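Local coordinates for AlgW protein (Pseudomonas aeruginosa, PDB 7CO3) that probably acts as a periplasmic HtrA-type serine endopeptidase, pairing a trypsin-like protease domain with a PDZ domain, at residues B[145-157]-B[267-279]. The protein carries 1 engineered substitution. Residues are numbered along the deposited sequence; the frame is centred on the assembly and turned at random.
Sequences LVGSDPETDLAVL and VMQSIIEHGQVIR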
loop_
_atom_site.group_PDB
_atom_site.type_symbol
_atom_site.label_atom_id
_atom_site.label_comp_id
_atom_site.label_asym_id
_atom_site.label_seq_id
_atom_site.Cartn_x
_atom_site.Cartn_y
_atom_site.Cartn_z
ATOM N N LEU B 145 -23.170 20.777 -14.827
ATOM C CA LEU B 145 -22.131 20.285 -15.715
ATOM C C LEU B 145 -21.824 21.342 -16.774
ATOM O O LEU B 145 -22.672 21.627 -17.631
ATOM C CB LEU B 145 -22.550 18.977 -16.383
ATOM C CG LEU B 145 -21.447 18.250 -17.163
ATOM C CD1 LEU B 145 -20.246 17.861 -16.264
ATOM C CD2 LEU B 145 -22.007 17.020 -17.837
ATOM N N VAL B 146 -20.614 21.912 -16.726
ATOM C CA VAL B 146 -20.204 22.869 -17.754
ATOM C C VAL B 146 -19.992 22.156 -19.084
ATOM O O VAL B 146 -20.564 22.525 -20.113
ATOM C CB VAL B 146 -18.944 23.630 -17.302
ATOM C CG1 VAL B 146 -18.467 24.609 -18.385
ATOM C CG2 VAL B 146 -19.216 24.351 -15.972
ATOM N N GLY B 147 -19.185 21.112 -19.077
ATOM C CA GLY B 147 -18.953 20.260 -20.223
ATOM C C GLY B 147 -18.017 19.170 -19.762
ATOM O O GLY B 147 -17.510 19.195 -18.639
ATOM N N SER B 148 -17.787 18.214 -20.645
ATOM C CA SER B 148 -17.038 17.029 -20.294
ATOM C C SER B 148 -16.193 16.674 -21.499
ATOM O O SER B 148 -16.440 17.165 -22.603
ATOM C CB SER B 148 -17.990 15.902 -19.843
ATOM O OG SER B 148 -18.850 15.519 -20.886
ATOM N N ASP B 149 -15.167 15.851 -21.277
ATOM C CA ASP B 149 -14.199 15.503 -22.315
ATOM C C ASP B 149 -13.816 14.039 -22.169
ATOM O O ASP B 149 -12.782 13.694 -21.586
ATOM C CB ASP B 149 -12.965 16.409 -22.290
ATOM C CG ASP B 149 -11.940 16.047 -23.386
ATOM O OD1 ASP B 149 -12.343 15.708 -24.513
ATOM O OD2 ASP B 149 -10.727 16.097 -23.134
ATOM N N PRO B 150 -14.627 13.148 -22.716
ATOM C CA PRO B 150 -14.349 11.720 -22.591
ATOM C C PRO B 150 -12.979 11.301 -23.077
ATOM O O PRO B 150 -12.470 10.269 -22.638
ATOM C CB PRO B 150 -15.457 11.088 -23.441
ATOM C CG PRO B 150 -16.592 12.080 -23.360
ATOM C CD PRO B 150 -15.944 13.423 -23.320
ATOM N N GLU B 151 -12.363 12.021 -24.003
ATOM C CA GLU B 151 -11.134 11.468 -24.548
ATOM C C GLU B 151 -9.938 11.776 -23.662
ATOM O O GLU B 151 -8.864 11.235 -23.901
ATOM C CB GLU B 151 -10.932 11.933 -25.982
ATOM C CG GLU B 151 -12.173 11.665 -26.853
ATOM C CD GLU B 151 -11.842 11.306 -28.296
ATOM O OE1 GLU B 151 -11.013 10.395 -28.518
ATOM O OE2 GLU B 151 -12.438 11.915 -29.212
ATOM N N THR B 152 -10.094 12.624 -22.643
ATOM C CA THR B 152 -9.092 12.704 -21.586
ATOM C C THR B 152 -9.622 12.243 -20.239
ATOM O O THR B 152 -8.907 12.380 -19.247
ATOM C CB THR B 152 -8.557 14.124 -21.435
ATOM O OG1 THR B 152 -9.633 14.973 -21.044
ATOM C CG2 THR B 152 -7.927 14.642 -22.732
ATOM N N ASP B 153 -10.873 11.774 -20.178
ATOM C CA ASP B 153 -11.574 11.472 -18.919
ATOM C C ASP B 153 -11.628 12.679 -17.986
ATOM O O ASP B 153 -11.352 12.566 -16.783
ATOM C CB ASP B 153 -10.941 10.265 -18.207
ATOM C CG ASP B 153 -11.878 9.623 -17.162
ATOM O OD1 ASP B 153 -13.076 10.000 -17.094
ATOM O OD2 ASP B 153 -11.403 8.754 -16.388
ATOM N N LEU B 154 -12.020 13.843 -18.514
ATOM C CA LEU B 154 -12.180 15.013 -17.650
ATOM C C LEU B 154 -13.567 15.623 -17.796
ATOM O O LEU B 154 -14.241 15.458 -18.815
ATOM C CB LEU B 154 -11.091 16.086 -17.920
ATOM C CG LEU B 154 -9.655 15.630 -17.538
ATOM C CD1 LEU B 154 -8.561 16.549 -18.106
ATOM C CD2 LEU B 154 -9.517 15.559 -16.013
ATOM N N ALA B 155 -13.990 16.333 -16.763
ATOM C CA ALA B 155 -15.255 17.040 -16.829
ATOM C C ALA B 155 -15.152 18.258 -15.939
ATOM O O ALA B 155 -14.360 18.287 -14.998
ATOM C CB ALA B 155 -16.446 16.164 -16.419
ATOM N N VAL B 156 -15.913 19.296 -16.282
ATOM C CA VAL B 156 -15.925 20.547 -15.540
ATOM C C VAL B 156 -17.317 20.759 -14.989
ATOM O O VAL B 156 -18.310 20.559 -15.700
ATOM C CB VAL B 156 -15.499 21.747 -16.412
ATOM C CG1 VAL B 156 -15.570 22.997 -15.602
ATOM C CG2 VAL B 156 -14.100 21.551 -16.943
ATOM N N LEU B 157 -17.375 21.168 -13.731
ATOM C CA LEU B 157 -18.580 21.461 -12.986
ATOM C C LEU B 157 -18.507 22.915 -12.534
ATOM O O LEU B 157 -17.425 23.494 -12.421
ATOM C CB LEU B 157 -18.716 20.569 -11.731
ATOM C CG LEU B 157 -18.672 19.035 -11.833
ATOM C CD1 LEU B 157 -18.772 18.397 -10.406
ATOM C CD2 LEU B 157 -19.773 18.542 -12.738
ATOM N N VAL B 267 -7.697 21.428 -21.070
ATOM C CA VAL B 267 -9.054 20.899 -21.144
ATOM C C VAL B 267 -10.035 21.779 -20.385
ATOM O O VAL B 267 -11.071 22.173 -20.936
ATOM C CB VAL B 267 -9.063 19.455 -20.617
ATOM C CG1 VAL B 267 -10.502 18.975 -20.356
ATOM C CG2 VAL B 267 -8.316 18.538 -21.571
ATOM N N MET B 268 -9.727 22.111 -19.126
ATOM C CA MET B 268 -10.644 22.913 -18.315
ATOM C C MET B 268 -10.926 24.269 -18.962
ATOM O O MET B 268 -12.075 24.718 -19.013
ATOM C CB MET B 268 -10.075 23.164 -16.930
ATOM C CG MET B 268 -11.021 23.889 -16.015
ATOM S SD MET B 268 -10.226 24.425 -14.520
ATOM C CE MET B 268 -8.679 25.053 -15.150
ATOM N N GLN B 269 -9.872 24.950 -19.411
ATOM C CA GLN B 269 -10.026 26.274 -20.011
ATOM C C GLN B 269 -10.919 26.222 -21.247
ATOM O O GLN B 269 -11.832 27.044 -21.394
ATOM C CB GLN B 269 -8.644 26.869 -20.305
ATOM C CG GLN B 269 -7.970 27.358 -19.003
ATOM C CD GLN B 269 -6.436 27.390 -18.995
ATOM O OE1 GLN B 269 -5.828 27.567 -17.935
ATOM N NE2 GLN B 269 -5.808 27.242 -20.165
ATOM N N SER B 270 -10.712 25.229 -22.114
ATOM C CA SER B 270 -11.509 25.144 -23.333
ATOM C C SER B 270 -12.955 24.758 -23.054
ATOM O O SER B 270 -13.865 25.194 -23.775
ATOM C CB SER B 270 -10.910 24.178 -24.320
ATOM O OG SER B 270 -11.351 24.549 -25.611
ATOM N N ILE B 271 -13.189 23.900 -22.059
ATOM C CA ILE B 271 -14.561 23.538 -21.724
ATOM C C ILE B 271 -15.297 24.753 -21.200
ATOM O O ILE B 271 -16.451 25.009 -21.562
ATOM C CB ILE B 271 -14.586 22.371 -20.710
ATOM C CG1 ILE B 271 -14.289 21.051 -21.428
ATOM C CG2 ILE B 271 -15.946 22.285 -19.987
ATOM C CD1 ILE B 271 -13.971 19.863 -20.473
ATOM N N ILE B 272 -14.633 25.533 -20.350
ATOM C CA ILE B 272 -15.252 26.729 -19.819
ATOM C C ILE B 272 -15.607 27.689 -20.954
ATOM O O ILE B 272 -16.614 28.399 -20.892
ATOM C CB ILE B 272 -14.325 27.354 -18.756
ATOM C CG1 ILE B 272 -14.104 26.355 -17.600
ATOM C CG2 ILE B 272 -14.901 28.646 -18.204
ATOM C CD1 ILE B 272 -13.817 26.993 -16.242
ATOM N N GLU B 273 -14.836 27.651 -22.044
ATOM C CA GLU B 273 -14.979 28.645 -23.099
ATOM C C GLU B 273 -15.953 28.188 -24.167
ATOM O O GLU B 273 -16.840 28.947 -24.574
ATOM C CB GLU B 273 -13.616 28.939 -23.727
ATOM C CG GLU B 273 -12.821 30.019 -23.015
ATOM C CD GLU B 273 -13.095 31.393 -23.595
ATOM O OE1 GLU B 273 -13.182 31.505 -24.838
ATOM O OE2 GLU B 273 -13.233 32.358 -22.816
ATOM N N HIS B 274 -15.814 26.945 -24.604
ATOM C CA HIS B 274 -16.498 26.425 -25.769
ATOM C C HIS B 274 -17.377 25.217 -25.455
ATOM O O HIS B 274 -17.909 24.595 -26.378
ATOM C CB HIS B 274 -15.435 26.131 -26.837
ATOM C CG HIS B 274 -14.419 27.234 -26.968
ATOM N ND1 HIS B 274 -13.110 27.112 -26.551
ATOM C CD2 HIS B 274 -14.545 28.506 -27.418
ATOM C CE1 HIS B 274 -12.467 28.247 -26.767
ATOM N NE2 HIS B 274 -13.318 29.113 -27.287
ATOM N N GLY B 275 -17.556 24.883 -24.169
ATOM C CA GLY B 275 -18.394 23.769 -23.748
ATOM C C GLY B 275 -17.813 22.392 -23.988
ATOM O O GLY B 275 -18.378 21.400 -23.511
ATOM N N GLN B 276 -16.722 22.301 -24.726
ATOM C CA GLN B 276 -16.018 21.062 -24.998
ATOM C C GLN B 276 -14.627 21.483 -25.428
ATOM O O GLN B 276 -14.267 22.660 -25.352
ATOM C CB GLN B 276 -16.728 20.228 -26.066
ATOM C CG GLN B 276 -16.531 20.764 -27.483
ATOM C CD GLN B 276 -17.485 20.167 -28.511
ATOM O OE1 GLN B 276 -17.063 19.539 -29.487
ATOM N NE2 GLN B 276 -18.783 20.364 -28.291
ATOM N N VAL B 277 -13.839 20.522 -25.877
ATOM C CA VAL B 277 -12.539 20.817 -26.447
ATOM C C VAL B 277 -12.633 20.549 -27.934
ATOM O O VAL B 277 -13.116 19.490 -28.358
ATOM C CB VAL B 277 -11.410 20.009 -25.787
ATOM C CG1 VAL B 277 -10.055 20.511 -26.271
ATOM C CG2 VAL B 277 -11.538 20.138 -24.273
ATOM N N ILE B 278 -12.216 21.544 -28.706
ATOM C CA ILE B 278 -12.226 21.526 -30.164
ATOM C C ILE B 278 -10.913 20.906 -30.602
ATOM O O ILE B 278 -9.842 21.462 -30.345
ATOM C CB ILE B 278 -12.392 22.956 -30.718
ATOM C CG1 ILE B 278 -13.547 23.676 -30.005
ATOM C CG2 ILE B 278 -12.395 23.012 -32.260
ATOM C CD1 ILE B 278 -14.896 22.998 -30.172
ATOM N N ARG B 279 -10.973 19.731 -31.202
ATOM C CA ARG B 279 -9.741 19.125 -31.670
ATOM C C ARG B 279 -9.679 19.207 -33.183
ATOM O O ARG B 279 -10.706 19.275 -33.865
ATOM C CB ARG B 279 -9.617 17.668 -31.214
ATOM C CG ARG B 279 -9.459 17.580 -29.697
ATOM C CD ARG B 279 -9.436 16.168 -29.159
ATOM N NE ARG B 279 -9.741 16.217 -27.731
ATOM C CZ ARG B 279 -8.817 16.362 -26.800
ATOM N NH1 ARG B 279 -9.157 16.438 -25.525
ATOM N NH2 ARG B 279 -7.540 16.430 -27.162
HETATM O O HOH W 1 -14.558 17.786 -25.046
HETATM O O HOH W 2 -19.096 18.372 -23.487
#
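The Arg-279 guanidinium meets the Asp-149 carboxylate edge-on, and the two planes lie 14° apart. Val-277 CG1 sits over one face of the guanidinium, offset toward its rim. Thr-152 CG2 comes in obliquely, 3.5 Å from Arg-279 NH1. A salt bridge joins Arg-279 NH1 to Asp-149 OD2 at 2.9 Å, but its hydrogen bonds are weak. Thr-152 OG1 donates to the same OD2 at 2.6 Å, from above the carboxylate plane. A water links Asp-149 OD1 and Ser-148 O to Val-277 N.

Beside the salt bridge, Ile-271 packs onto the strand pair. Its CG2 lies 3.6 Å from Val-156 CG2 and touches Gly-147. With CG1 anti to the carbonyl carbon (chi1 -77°) and the chain extended beyond it (chi2 167°), Ile-271 CD1 reaches Asp-149 CB. Val-267 CG1 rests on Leu-154 CB, and Val-267 CG2 lies near Asp-149 OD2 and Thr-152 OG1.

Val-146 and Gly-147 together face Val-156 in a classic beta bulge. Gly-147 CA makes a C-H...O contact of 3.5 Å with Gly-275 O, where the helix ends; their CA atoms are 5.0 Å apart.

Helix 261-274 thus covers a protease-barrel hairpin. Its turn carries Asp-153, bonded to His-123 N; they are probably the catalytic acid and base. Thr-152 and water hydrogen-bond Asp-149, and the Arg-279 salt bridge ties on the chain entering strand 280-281, probably of the PDZ domain. Together they probably favour charged Asp-149.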